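Local structure of transcriptional regulator, TetR family (Myxococcus xanthus, 5K7F) at residues N100-T105 with L183-I188; F164-M169 with M195-F200; E76-S81 with V104-S109; A66-G71 with A132-Y137. The protein probably binds DNA as the TetR-type regulator AibR, thought to regulate an alternative de novo route to isovaleryl coenzyme A. One frame throughout, in Å; residues are numbered along the deposited sequence.

The four contacts illustrate how packing chemistry follows depth in an all-helical regulator. Interaction 2 is buried, made wholly of apolar side chains, and lies against the second subunit. Interaction 1, about 14 Å away between centres, uses the other end of the same helix 185-196 but is only partly buried, and a water does the bridging. Interactions 3 and 4 are surface contacts that share helix 60-83; interaction 3 is bridged by a water, interaction 4 by a doubtful hydrogen bond and a loose lysine-methionine passage. Interactions 1 and 3 share Val104 and Thr105 at the end of helix 89-105, and a probable hydrogen bond between Tyr137 OH and Asn100 OD1 ties interaction 1 to interaction 4.

Interaction 1: residues N100-T105 with L183-I188; sequences NILLVT and LTDEQI
Leu102 and Asp185 meet where helix 89-105 passes the first turn of helix 185-196, two helices of the all-helical C-terminal domain of a TetR-family regulator. CD2 of Leu102 lies 3.7 Å from OD2 of Asp185, a methyl beside a carboxylate oxygen, and the two side chains run at a slant. One turn further along, OG1 of Thr105 comes within 4.0 Å of CB of Asp185. No direct hydrogen bond spans the gap; instead an ordered water donates to OG1 of Thr105 at 2.9 Å and to OD2 of Asp185 at 2.7 Å. OG1 of Thr105 sits between its backbone N and carbonyl carbon (chi1 51°) and gives its proton to O of Ile101 at 2.8 Å, tilted 30° from the carbonyl plane. A valine in place of Thr105 would probably leave the bridging water with one acceptor fewer and break the polar link between the two helices. Ile101 backs the contact from the same face, packing on Ala189 and Met192 of helix 185-196. Asp185 opens a helix whose start is closed by a capping box, which probably helps fix its place: Thr184 is the N-cap, and its OG1 accepts from N of Gln187 at 3.1 Å. The return bond, from N of Thr184 to OE1 of Gln187, is 2.8 Å long, in the carbonyl plane and nearly straight at 169°.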
loop_
_atom_site.group_PDB
_atom_site.type_symbol
_atom_site.label_atom_id
_atom_site.label_comp_id
_atom_site.label_asym_id
_atom_site.label_seq_id
_atom_site.Cartn_x
_atom_site.Cartn_y
_atom_site.Cartn_z
ATOM N N ASN A 100 -6.216 -10.410 9.345
ATOM C CA ASN A 100 -6.001 -9.675 8.094
ATOM C C ASN A 100 -4.584 -9.914 7.536
ATOM O O ASN A 100 -4.388 -10.017 6.323
ATOM C CB ASN A 100 -6.264 -8.191 8.342
ATOM C CG ASN A 100 -6.604 -7.400 7.103
ATOM O OD1 ASN A 100 -7.312 -6.406 7.222
ATOM N ND2 ASN A 100 -6.122 -7.805 5.937
ATOM N N ILE A 101 -3.574 -9.990 8.404
ATOM C CA ILE A 101 -2.220 -10.203 7.920
ATOM C C ILE A 101 -2.108 -11.580 7.289
ATOM O O ILE A 101 -1.433 -11.771 6.266
ATOM C CB ILE A 101 -1.208 -10.021 9.065
ATOM C CG1 ILE A 101 -1.093 -8.557 9.457
ATOM C CG2 ILE A 101 0.206 -10.526 8.662
ATOM C CD1 ILE A 101 -0.419 -8.314 10.788
ATOM N N LEU A 102 -2.766 -12.552 7.892
ATOM C CA LEU A 102 -2.788 -13.888 7.306
ATOM C C LEU A 102 -3.504 -13.876 5.949
ATOM O O LEU A 102 -3.015 -14.447 4.972
ATOM C CB LEU A 102 -3.416 -14.897 8.292
ATOM C CG LEU A 102 -2.702 -15.129 9.657
ATOM C CD1 LEU A 102 -3.493 -16.064 10.540
ATOM C CD2 LEU A 102 -1.247 -15.558 9.480
ATOM N N LEU A 103 -4.664 -13.235 5.853
ATOM C CA LEU A 103 -5.331 -13.144 4.552
ATOM C C LEU A 103 -4.432 -12.537 3.461
ATOM O O LEU A 103 -4.486 -12.944 2.297
ATOM C CB LEU A 103 -6.611 -12.320 4.702
ATOM C CG LEU A 103 -7.317 -11.920 3.413
ATOM C CD1 LEU A 103 -7.833 -13.103 2.684
ATOM C CD2 LEU A 103 -8.480 -10.979 3.704
ATOM N N VAL A 104 -3.562 -11.600 3.829
ATOM C CA VAL A 104 -2.703 -10.914 2.882
ATOM C C VAL A 104 -1.542 -11.777 2.444
ATOM O O VAL A 104 -1.012 -11.578 1.339
ATOM C CB VAL A 104 -2.225 -9.613 3.544
ATOM C CG1 VAL A 104 -1.012 -9.092 2.895
ATOM C CG2 VAL A 104 -3.343 -8.560 3.455
ATOM N N THR A 105 -1.131 -12.747 3.285
ATOM C CA THR A 105 0.124 -13.460 3.083
ATOM C C THR A 105 -0.050 -14.899 2.677
ATOM O O THR A 105 0.892 -15.457 2.099
ATOM C CB THR A 105 1.024 -13.394 4.331
ATOM O OG1 THR A 105 0.334 -13.767 5.518
ATOM C CG2 THR A 105 1.556 -11.979 4.548
ATOM N N LEU A 183 11.678 -12.908 8.757
ATOM C CA LEU A 183 10.512 -12.897 9.635
ATOM C C LEU A 183 9.386 -13.756 9.058
ATOM O O LEU A 183 9.070 -13.650 7.870
ATOM C CB LEU A 183 10.028 -11.462 9.812
ATOM C CG LEU A 183 11.005 -10.510 10.495
ATOM C CD1 LEU A 183 10.397 -9.145 10.428
ATOM C CD2 LEU A 183 11.295 -10.840 11.901
ATOM N N THR A 184 8.802 -14.620 9.898
ATOM C CA THR A 184 7.607 -15.363 9.526
ATOM C C THR A 184 6.382 -14.446 9.584
ATOM O O THR A 184 6.420 -13.358 10.155
ATOM C CB THR A 184 7.379 -16.561 10.455
ATOM O OG1 THR A 184 7.131 -16.095 11.794
ATOM C CG2 THR A 184 8.601 -17.468 10.450
ATOM N N ASP A 185 5.284 -14.949 9.059
ATOM C CA ASP A 185 4.043 -14.244 9.099
ATOM C C ASP A 185 3.627 -13.978 10.544
ATOM O O ASP A 185 3.163 -12.937 10.873
ATOM C CB ASP A 185 2.883 -15.022 8.385
ATOM C CG ASP A 185 2.735 -16.551 8.778
ATOM O OD1 ASP A 185 3.460 -17.092 9.580
ATOM O OD2 ASP A 185 1.835 -17.196 8.194
ATOM N N GLU A 186 3.792 -14.993 11.385
ATOM C CA GLU A 186 3.417 -14.860 12.792
ATOM C C GLU A 186 4.296 -13.846 13.517
ATOM O O GLU A 186 3.803 -13.108 14.380
ATOM C CB GLU A 186 3.490 -16.220 13.486
ATOM C CG GLU A 186 2.420 -17.181 13.017
ATOM C CD GLU A 186 2.249 -18.390 13.920
ATOM O OE1 GLU A 186 3.248 -19.006 14.376
ATOM O OE2 GLU A 186 1.080 -18.723 14.178
ATOM N N GLN A 187 5.595 -13.795 13.202
ATOM C CA GLN A 187 6.460 -12.794 13.826
ATOM C C GLN A 187 6.031 -11.387 13.411
ATOM O O GLN A 187 6.030 -10.465 14.242
ATOM C CB GLN A 187 7.920 -13.033 13.458
ATOM C CG GLN A 187 8.571 -14.180 14.170
ATOM C CD GLN A 187 9.911 -14.580 13.561
ATOM O OE1 GLN A 187 10.054 -14.707 12.350
ATOM N NE2 GLN A 187 10.908 -14.768 14.417
ATOM N N ILE A 188 5.616 -11.229 12.147
ATOM C CA ILE A 188 5.173 -9.922 11.647
ATOM C C ILE A 188 3.898 -9.536 12.371
ATOM O O ILE A 188 3.782 -8.410 12.877
ATOM C CB ILE A 188 4.972 -9.900 10.112
ATOM C CG1 ILE A 188 6.320 -10.150 9.402
ATOM C CG2 ILE A 188 4.361 -8.524 9.673
ATOM C CD1 ILE A 188 6.266 -10.575 7.928
HETATM O O HOH W 1 1.009 -16.589 5.750
#

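Interaction 2: residues F164-M169 with M195-F200; sequences FSFLGM and MLFPPF
Phe166 and Phe197 meet edge against edge, their side chains crossing at about a right angle. CD2 of Phe166 lies 3.9 Å from CZ of Phe197, and each of these atoms sits near the plane of the opposing ring, so neither ring offers its face to the other. With chi1 at 177°, CG of Phe166 points away from its backbone N, which helps to carry the ring toward Phe197. One face of the Phe197 ring is occupied by its own neighbour in the chain, with CB of Leu196 3.7 Å above the centre. Leu196 thus works in two directions, for its branch also meets Met169. These two side chains slide past each other in opposite senses, SD of Met169 coming to 3.7 Å from CG of Leu196 and 3.9 Å from CD1 of Leu196. The methionine chain is bent at its last torsion (chi3 61°), which keeps CE of Met169 alongside the leucine, 4.2 Å from CG of Leu196. An alanine at Leu196 is likely to open a gap beside the thioether and set the end of Met169 free to turn. Met169 also packs on Met169 of the second subunit, and Met195 on Leu196 of that subunit, consistent with the helical dimer interface of TetR regulators. Within the chain the contact joins helix 159-171 to the end of helix 185-196, with helix 89-105 touching it through Met97 and Leu93 and helix 125-150 meeting Phe166 through Tyr137 and Leu141.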
loop_
_atom_site.group_PDB
_atom_site.type_symbol
_atom_site.label_atom_id
_atom_site.label_comp_id
_atom_site.label_asym_id
_atom_site.label_seq_id
_atom_site.Cartn_x
_atom_site.Cartn_y
_atom_site.Cartn_z
ATOM N N PHE A 164 -7.174 3.619 8.914
ATOM C CA PHE A 164 -6.319 3.567 7.747
ATOM C C PHE A 164 -4.840 3.379 8.101
ATOM O O PHE A 164 -4.059 2.990 7.230
ATOM C CB PHE A 164 -6.532 4.823 6.884
ATOM C CG PHE A 164 -7.814 4.782 6.073
ATOM C CD1 PHE A 164 -7.956 3.928 5.006
ATOM C CD2 PHE A 164 -8.879 5.587 6.410
ATOM C CE1 PHE A 164 -9.125 3.891 4.297
ATOM C CE2 PHE A 164 -10.044 5.557 5.687
ATOM C CZ PHE A 164 -10.166 4.716 4.639
ATOM N N SER A 165 -4.427 3.626 9.335
ATOM C CA SER A 165 -3.069 3.237 9.738
ATOM C C SER A 165 -2.963 1.721 9.748
ATOM O O SER A 165 -2.031 1.116 9.162
ATOM C CB SER A 165 -2.740 3.813 11.115
ATOM O OG SER A 165 -2.659 5.244 11.052
ATOM N N PHE A 166 -3.933 1.104 10.402
ATOM C CA PHE A 166 -4.127 -0.344 10.405
ATOM C C PHE A 166 -4.132 -0.898 8.981
ATOM O O PHE A 166 -3.421 -1.870 8.660
ATOM C CB PHE A 166 -5.441 -0.595 11.136
ATOM C CG PHE A 166 -5.907 -2.048 11.205
ATOM C CD1 PHE A 166 -6.193 -2.808 10.073
ATOM C CD2 PHE A 166 -6.182 -2.569 12.432
ATOM C CE1 PHE A 166 -6.698 -4.143 10.211
ATOM C CE2 PHE A 166 -6.682 -3.864 12.567
ATOM C CZ PHE A 166 -6.937 -4.624 11.423
ATOM N N LEU A 167 -4.987 -0.337 8.121
ATOM C CA LEU A 167 -5.094 -0.845 6.763
ATOM C C LEU A 167 -3.786 -0.696 5.987
ATOM O O LEU A 167 -3.362 -1.631 5.296
ATOM C CB LEU A 167 -6.236 -0.145 6.030
ATOM C CG LEU A 167 -7.626 -0.697 6.290
ATOM C CD1 LEU A 167 -8.662 0.215 5.603
ATOM C CD2 LEU A 167 -7.755 -2.157 5.821
ATOM N N GLY A 168 -3.139 0.481 6.042
ATOM C CA GLY A 168 -1.875 0.636 5.338
ATOM C C GLY A 168 -0.817 -0.341 5.834
ATOM O O GLY A 168 -0.085 -0.939 5.043
ATOM N N MET A 169 -0.642 -0.421 7.147
ATOM C CA MET A 169 0.320 -1.393 7.685
ATOM C C MET A 169 0.101 -2.775 7.108
ATOM O O MET A 169 1.064 -3.445 6.688
ATOM C CB MET A 169 0.225 -1.478 9.212
ATOM C CG MET A 169 0.887 -0.397 9.950
ATOM S SD MET A 169 0.495 -0.478 11.723
ATOM C CE MET A 169 1.129 -2.051 12.143
ATOM N N MET A 195 2.797 -3.164 18.377
ATOM C CA MET A 195 3.026 -1.733 18.128
ATOM C C MET A 195 1.751 -0.920 18.276
ATOM O O MET A 195 1.745 0.144 18.912
ATOM C CB MET A 195 3.557 -1.503 16.718
ATOM C CG MET A 195 4.935 -1.925 16.460
ATOM S SD MET A 195 5.552 -0.983 15.033
ATOM C CE MET A 195 6.114 0.443 15.838
ATOM N N LEU A 196 0.681 -1.346 17.604
ATOM C CA LEU A 196 -0.533 -0.547 17.596
ATOM C C LEU A 196 -1.388 -0.772 18.822
ATOM O O LEU A 196 -2.053 0.166 19.286
ATOM C CB LEU A 196 -1.360 -0.852 16.348
ATOM C CG LEU A 196 -1.111 -0.052 15.070
ATOM C CD1 LEU A 196 -2.397 0.028 14.263
ATOM C CD2 LEU A 196 -0.540 1.358 15.293
ATOM N N PHE A 197 -1.406 -1.990 19.356
ATOM C CA PHE A 197 -2.338 -2.368 20.414
ATOM C C PHE A 197 -1.609 -3.018 21.588
ATOM O O PHE A 197 -1.939 -4.126 22.004
ATOM C CB PHE A 197 -3.402 -3.310 19.852
ATOM C CG PHE A 197 -4.043 -2.829 18.570
ATOM C CD1 PHE A 197 -4.783 -1.667 18.537
ATOM C CD2 PHE A 197 -3.902 -3.539 17.390
ATOM C CE1 PHE A 197 -5.364 -1.227 17.368
ATOM C CE2 PHE A 197 -4.509 -3.123 16.225
ATOM C CZ PHE A 197 -5.234 -1.956 16.204
ATOM N N PRO A 198 -0.617 -2.348 22.157
ATOM C CA PRO A 198 0.049 -2.881 23.342
ATOM C C PRO A 198 -0.880 -2.827 24.541
ATOM O O PRO A 198 -1.906 -2.132 24.509
ATOM C CB PRO A 198 1.231 -1.926 23.528
ATOM C CG PRO A 198 0.674 -0.631 23.084
ATOM C CD PRO A 198 -0.212 -0.972 21.889
ATOM N N PRO A 199 -0.551 -3.515 25.628
ATOM C CA PRO A 199 -1.233 -3.234 26.898
ATOM C C PRO A 199 -1.169 -1.750 27.231
ATOM O O PRO A 199 -0.114 -1.108 27.137
ATOM C CB PRO A 199 -0.461 -4.084 27.910
ATOM C CG PRO A 199 0.080 -5.231 27.079
ATOM C CD PRO A 199 0.364 -4.666 25.722
ATOM N N PHE A 200 -2.319 -1.198 27.596
ATOM C CA PHE A 200 -2.439 0.221 27.868
ATOM C C PHE A 200 -3.470 0.453 28.967
ATOM O O PHE A 200 -4.585 -0.044 28.863
ATOM C CB PHE A 200 -2.832 0.979 26.596
ATOM C CG PHE A 200 -3.141 2.434 26.832
ATOM C CD1 PHE A 200 -2.131 3.346 27.030
ATOM C CD2 PHE A 200 -4.451 2.875 26.883
ATOM C CE1 PHE A 200 -2.432 4.679 27.255
ATOM C CE2 PHE A 200 -4.753 4.180 27.108
ATOM C CZ PHE A 200 -3.745 5.091 27.296
#

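Interaction 3: residues E76-S81 with V104-S109; sequences EEQVLS and VTRGWS
Gln78 faces both Arg106 and Trp108, meeting them with its side chain and, through water, with its backbone O. The van der Waals share belongs to Trp108. The six-membered part of the indole meets the amide with its edge, CH2 of Trp108 lying 3.9 Å from NE2 of Gln78 and CZ2 of Trp108 3.9 Å from CD of Gln78. The amide plane is nearly perpendicular to the ring, at 88°, with NE2 of Gln78 at the ring edge, and does not stack on a face. One face of the indole is instead backed by CB of Ser109, displaced toward the rim. The bend in the glutamine chain (chi2 -64°) helps to bring its amide round to this edge.

The polar share belongs to Arg106. OE1 of Gln78 comes within 3.5 Å of NH1 of Arg106, but no hydrogen bond is formed; the amide and guanidinium planes are 81° apart. The real link is water-mediated: an ordered water, lying in the guanidinium plane at its edge, accepts from NH1 of Arg106 at 3.0 Å and donates to O of Gln78 at 3.0 Å.

Within residues 76-81 the helix widens: 76-80 make a pi-type turn, in which O of Glu76 accepts from both N and OG of Ser81.

The contact lies at the surface, where helix 60-83 runs beside the turn that follows helix 89-105. Trp108 also packs on Tyr70 and Leu74 of helix 60-83, while a salt bridge from Glu77 to Arg19 ties this helix to helix 18-32 in the N-terminal part of the chain.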
loop_
_atom_site.group_PDB
_atom_site.type_symbol
_atom_site.label_atom_id
_atom_site.label_comp_id
_atom_site.label_asym_id
_atom_site.label_seq_id
_atom_site.Cartn_x
_atom_site.Cartn_y
_atom_site.Cartn_z
ATOM N N GLU A 76 -14.890 -11.199 4.707
ATOM C CA GLU A 76 -15.914 -11.782 5.575
ATOM C C GLU A 76 -15.499 -13.153 6.117
ATOM O O GLU A 76 -15.582 -13.420 7.320
ATOM C CB GLU A 76 -17.234 -11.920 4.809
ATOM C CG GLU A 76 -18.306 -12.677 5.588
ATOM C CD GLU A 76 -18.787 -11.932 6.829
ATOM O OE1 GLU A 76 -18.604 -10.680 6.905
ATOM O OE2 GLU A 76 -19.377 -12.611 7.708
ATOM N N GLU A 77 -15.079 -14.046 5.230
ATOM C CA GLU A 77 -14.881 -15.438 5.596
ATOM C C GLU A 77 -13.628 -15.642 6.436
ATOM O O GLU A 77 -13.596 -16.513 7.323
ATOM C CB GLU A 77 -14.815 -16.257 4.322
ATOM C CG GLU A 77 -16.118 -16.173 3.562
ATOM C CD GLU A 77 -16.096 -16.957 2.269
ATOM O OE1 GLU A 77 -15.063 -17.611 1.977
ATOM O OE2 GLU A 77 -17.126 -16.920 1.559
ATOM N N GLN A 78 -12.580 -14.887 6.146
ATOM C CA GLN A 78 -11.299 -15.082 6.797
ATOM C C GLN A 78 -11.018 -14.072 7.888
ATOM O O GLN A 78 -10.035 -14.243 8.613
ATOM C CB GLN A 78 -10.163 -15.022 5.778
ATOM C CG GLN A 78 -10.191 -16.068 4.710
ATOM C CD GLN A 78 -10.023 -17.469 5.314
ATOM O OE1 GLN A 78 -9.103 -17.694 6.124
ATOM N NE2 GLN A 78 -10.887 -18.398 4.934
ATOM N N VAL A 79 -11.802 -13.004 8.001
ATOM C CA VAL A 79 -11.496 -11.980 8.993
ATOM C C VAL A 79 -12.731 -11.683 9.844
ATOM O O VAL A 79 -12.790 -12.071 11.008
ATOM C CB VAL A 79 -10.940 -10.703 8.329
ATOM C CG1 VAL A 79 -10.647 -9.665 9.386
ATOM C CG2 VAL A 79 -9.690 -10.983 7.507
ATOM N N LEU A 80 -13.740 -11.025 9.267
ATOM C CA LEU A 80 -14.871 -10.541 10.069
ATOM C C LEU A 80 -15.616 -11.655 10.803
ATOM O O LEU A 80 -15.979 -11.517 11.981
ATOM C CB LEU A 80 -15.851 -9.796 9.183
ATOM C CG LEU A 80 -15.354 -8.479 8.719
ATOM C CD1 LEU A 80 -16.383 -7.931 7.757
ATOM C CD2 LEU A 80 -15.203 -7.507 9.882
ATOM N N SER A 81 -15.912 -12.744 10.120
ATOM C CA SER A 81 -16.693 -13.794 10.762
ATOM C C SER A 81 -15.929 -14.401 11.920
ATOM O O SER A 81 -16.540 -15.002 12.804
ATOM C CB SER A 81 -17.083 -14.849 9.743
ATOM O OG SER A 81 -15.949 -15.523 9.211
ATOM N N VAL A 104 -3.562 -11.600 3.829
ATOM C CA VAL A 104 -2.703 -10.914 2.882
ATOM C C VAL A 104 -1.542 -11.777 2.444
ATOM O O VAL A 104 -1.012 -11.578 1.339
ATOM C CB VAL A 104 -2.225 -9.613 3.544
ATOM C CG1 VAL A 104 -1.012 -9.092 2.895
ATOM C CG2 VAL A 104 -3.343 -8.560 3.455
ATOM N N THR A 105 -1.131 -12.747 3.285
ATOM C CA THR A 105 0.124 -13.460 3.083
ATOM C C THR A 105 -0.050 -14.899 2.677
ATOM O O THR A 105 0.892 -15.457 2.099
ATOM C CB THR A 105 1.024 -13.394 4.331
ATOM O OG1 THR A 105 0.334 -13.767 5.518
ATOM C CG2 THR A 105 1.556 -11.979 4.548
ATOM N N ARG A 106 -1.220 -15.499 2.929
ATOM C CA ARG A 106 -1.431 -16.896 2.529
ATOM C C ARG A 106 -1.340 -17.035 1.005
ATOM O O ARG A 106 -1.928 -16.259 0.246
ATOM C CB ARG A 106 -2.779 -17.400 3.033
ATOM C CG ARG A 106 -2.910 -17.538 4.558
ATOM C CD ARG A 106 -3.930 -18.688 4.946
ATOM N NE ARG A 106 -4.285 -18.691 6.353
ATOM C CZ ARG A 106 -5.121 -17.841 6.929
ATOM N NH1 ARG A 106 -5.683 -16.856 6.223
ATOM N NH2 ARG A 106 -5.357 -17.963 8.218
ATOM N N GLY A 107 -0.588 -18.026 0.545
ATOM C CA GLY A 107 -0.424 -18.200 -0.885
ATOM C C GLY A 107 -1.732 -18.212 -1.666
ATOM O O GLY A 107 -1.812 -17.628 -2.747
ATOM N N TRP A 108 -2.777 -18.879 -1.136
ATOM C CA TRP A 108 -3.988 -19.036 -1.942
ATOM C C TRP A 108 -4.819 -17.765 -2.059
ATOM O O TRP A 108 -5.583 -17.645 -3.015
ATOM C CB TRP A 108 -4.883 -20.179 -1.434
ATOM C CG TRP A 108 -5.470 -20.054 -0.074
ATOM C CD1 TRP A 108 -4.939 -20.517 1.099
ATOM C CD2 TRP A 108 -6.709 -19.424 0.266
ATOM N NE1 TRP A 108 -5.778 -20.219 2.152
ATOM C CE2 TRP A 108 -6.884 -19.574 1.659
ATOM C CE3 TRP A 108 -7.713 -18.789 -0.475
ATOM C CZ2 TRP A 108 -8.003 -19.076 2.332
ATOM C CZ3 TRP A 108 -8.841 -18.295 0.207
ATOM C CH2 TRP A 108 -8.960 -18.434 1.588
ATOM N N SER A 109 -4.692 -16.807 -1.136
ATOM C CA SER A 109 -5.540 -15.624 -1.149
ATOM C C SER A 109 -4.808 -14.351 -1.573
ATOM O O SER A 109 -5.467 -13.364 -1.883
ATOM C CB SER A 109 -6.156 -15.419 0.247
ATOM O OG SER A 109 -5.132 -15.352 1.229
HETATM O O HOH W 2 -7.234 -14.885 7.919
#

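Interaction 4: residues A66-G71 with A132-Y137; sequences AIMNYG and ARKKKY
Arg133 reaches across to Asn69 and makes the closer half of this contact. Asn69 has two conformers; in one of them NH1 of Arg133 gives OD1 of Asn69 a weak hydrogen bond, 3.4 Å long and fairly straight at 163°, doubtful because it rests on that copy. The same NH1 of Arg133 lies 3.2 Å from the backbone O of Asn69. The arginine chain is bent (chi3 71°), which swings the guanidinium round while CD of Arg133 stays 3.7 Å from OD1 of Asn69; amide and guanidinium planes are 40° apart. A stronger partner lies just beyond, in the salt bridge from NH2 of Arg133 to Asp73, so Asn69 probably adds little to the hold that Asp73 has on this arginine.

The looser half is the passage of Met68 by Lys134. CE of Met68 comes no nearer than 4.1 Å to NZ of Lys134, and that ammonium is hydrogen-bonded to O of Leu116. Both halves lie near the surface, joining helix 60-83 to helix 125-150. Deeper in, Tyr137 hydrogen-bonds to Asn100 of helix 89-105, and Tyr70 turns to Glu23 of helix 18-32, with helix 110-117 packed alongside Ile67.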
loop_
_atom_site.group_PDB
_atom_site.type_symbol
_atom_site.label_atom_id
_atom_site.label_comp_id
_atom_site.label_asym_id
_atom_site.label_seq_id
_atom_site.Cartn_x
_atom_site.Cartn_y
_atom_site.Cartn_z
ATOM N N ALA A 66 -15.701 -9.979 -10.543
ATOM C CA ALA A 66 -15.819 -11.232 -9.814
ATOM C C ALA A 66 -14.655 -11.414 -8.841
ATOM O O ALA A 66 -14.841 -11.883 -7.701
ATOM C CB ALA A 66 -15.854 -12.379 -10.810
ATOM N N ILE A 67 -13.437 -11.126 -9.299
ATOM C CA ILE A 67 -12.291 -11.296 -8.407
ATOM C C ILE A 67 -12.418 -10.331 -7.240
ATOM O O ILE A 67 -12.215 -10.727 -6.080
ATOM C CB ILE A 67 -10.951 -11.136 -9.152
ATOM C CG1 ILE A 67 -10.736 -12.270 -10.158
ATOM C CG2 ILE A 67 -9.753 -11.133 -8.162
ATOM C CD1 ILE A 67 -9.614 -12.003 -11.138
ATOM N N MET A 68 -12.771 -9.052 -7.520
ATOM C CA MET A 68 -12.887 -8.079 -6.442
ATOM C C MET A 68 -14.008 -8.449 -5.460
ATOM O O MET A 68 -13.846 -8.324 -4.242
ATOM C CB MET A 68 -13.024 -6.669 -7.048
ATOM C CG MET A 68 -11.777 -6.272 -7.830
ATOM S SD MET A 68 -11.853 -4.580 -8.489
ATOM C CE MET A 68 -11.664 -3.702 -6.956
ATOM N N ASN A 69 -15.142 -8.936 -5.945
ATOM C CA ASN A 69 -16.187 -9.405 -5.041
ATOM C C ASN A 69 -15.732 -10.619 -4.237
ATOM O O ASN A 69 -16.100 -10.774 -3.065
ATOM C CB ASN A 69 -17.438 -9.750 -5.832
ATOM C CG ASN A 69 -18.365 -8.574 -5.976
ATOM O OD1 ASN A 69 -18.457 -7.703 -5.096
ATOM N ND2 ASN A 69 -19.101 -8.570 -7.056
ATOM N N TYR A 70 -14.936 -11.488 -4.856
ATOM C CA TYR A 70 -14.405 -12.635 -4.127
ATOM C C TYR A 70 -13.486 -12.153 -3.018
ATOM O O TYR A 70 -13.542 -12.658 -1.889
ATOM C CB TYR A 70 -13.666 -13.566 -5.084
ATOM C CG TYR A 70 -13.051 -14.821 -4.429
ATOM C CD1 TYR A 70 -13.668 -15.464 -3.379
ATOM C CD2 TYR A 70 -11.835 -15.331 -4.867
ATOM C CE1 TYR A 70 -13.106 -16.571 -2.779
ATOM C CE2 TYR A 70 -11.276 -16.450 -4.255
ATOM C CZ TYR A 70 -11.906 -17.048 -3.229
ATOM O OH TYR A 70 -11.361 -18.159 -2.608
ATOM N N GLY A 71 -12.693 -11.107 -3.301
ATOM C CA GLY A 71 -11.812 -10.572 -2.277
ATOM C C GLY A 71 -12.590 -10.041 -1.089
ATOM O O GLY A 71 -12.178 -10.181 0.071
ATOM N N ALA A 132 -18.611 0.311 -1.802
ATOM C CA ALA A 132 -19.508 0.193 -0.653
ATOM C C ALA A 132 -19.131 -0.996 0.218
ATOM O O ALA A 132 -19.180 -0.916 1.447
ATOM C CB ALA A 132 -20.958 0.069 -1.112
ATOM N N ARG A 133 -18.710 -2.095 -0.398
ATOM C CA ARG A 133 -18.277 -3.227 0.402
ATOM C C ARG A 133 -17.000 -2.889 1.158
ATOM O O ARG A 133 -16.867 -3.199 2.352
ATOM C CB ARG A 133 -18.082 -4.443 -0.495
ATOM C CG ARG A 133 -19.378 -4.946 -1.160
ATOM C CD ARG A 133 -19.217 -6.346 -1.749
ATOM N NE ARG A 133 -19.126 -7.342 -0.684
ATOM C CZ ARG A 133 -18.888 -8.641 -0.856
ATOM N NH1 ARG A 133 -18.706 -9.160 -2.064
ATOM N NH2 ARG A 133 -18.804 -9.430 0.191
ATOM N N LYS A 134 -16.050 -2.249 0.491
ATOM C CA LYS A 134 -14.817 -1.870 1.182
ATOM C C LYS A 134 -15.122 -0.982 2.377
ATOM O O LYS A 134 -14.468 -1.080 3.427
ATOM C CB LYS A 134 -13.858 -1.164 0.218
ATOM C CG LYS A 134 -13.196 -2.087 -0.828
ATOM C CD LYS A 134 -12.411 -1.277 -1.858
ATOM C CE LYS A 134 -11.673 -2.186 -2.835
ATOM N NZ LYS A 134 -10.711 -1.400 -3.644
ATOM N N LYS A 135 -16.108 -0.096 2.235
ATOM C CA LYS A 135 -16.375 0.865 3.301
ATOM C C LYS A 135 -16.984 0.199 4.528
ATOM O O LYS A 135 -16.821 0.711 5.642
ATOM C CB LYS A 135 -17.300 1.982 2.810
ATOM C CG LYS A 135 -17.621 3.009 3.907
ATOM C CD LYS A 135 -18.493 4.159 3.395
ATOM C CE LYS A 135 -18.697 5.211 4.481
ATOM N NZ LYS A 135 -19.567 4.745 5.585
ATOM N N LYS A 136 -17.704 -0.905 4.356
ATOM C CA LYS A 136 -18.209 -1.653 5.510
ATOM C C LYS A 136 -17.067 -2.168 6.390
ATOM O O LYS A 136 -17.169 -2.139 7.617
ATOM C CB LYS A 136 -19.107 -2.784 5.054
ATOM C CG LYS A 136 -20.469 -2.296 4.521
ATOM C CD LYS A 136 -21.554 -3.364 4.623
ATOM C CE LYS A 136 -22.665 -3.147 3.597
ATOM N NZ LYS A 136 -22.339 -3.752 2.254
ATOM N N TYR A 137 -15.958 -2.605 5.785
ATOM C CA TYR A 137 -14.799 -3.005 6.581
ATOM C C TYR A 137 -14.191 -1.824 7.332
ATOM O O TYR A 137 -13.884 -1.923 8.531
ATOM C CB TYR A 137 -13.765 -3.683 5.670
ATOM C CG TYR A 137 -12.644 -4.352 6.445
ATOM C CD1 TYR A 137 -12.911 -5.384 7.332
ATOM C CD2 TYR A 137 -11.330 -3.969 6.279
ATOM C CE1 TYR A 137 -11.892 -6.003 8.081
ATOM C CE2 TYR A 137 -10.306 -4.571 6.998
ATOM C CZ TYR A 137 -10.596 -5.612 7.895
ATOM O OH TYR A 137 -9.600 -6.237 8.624
#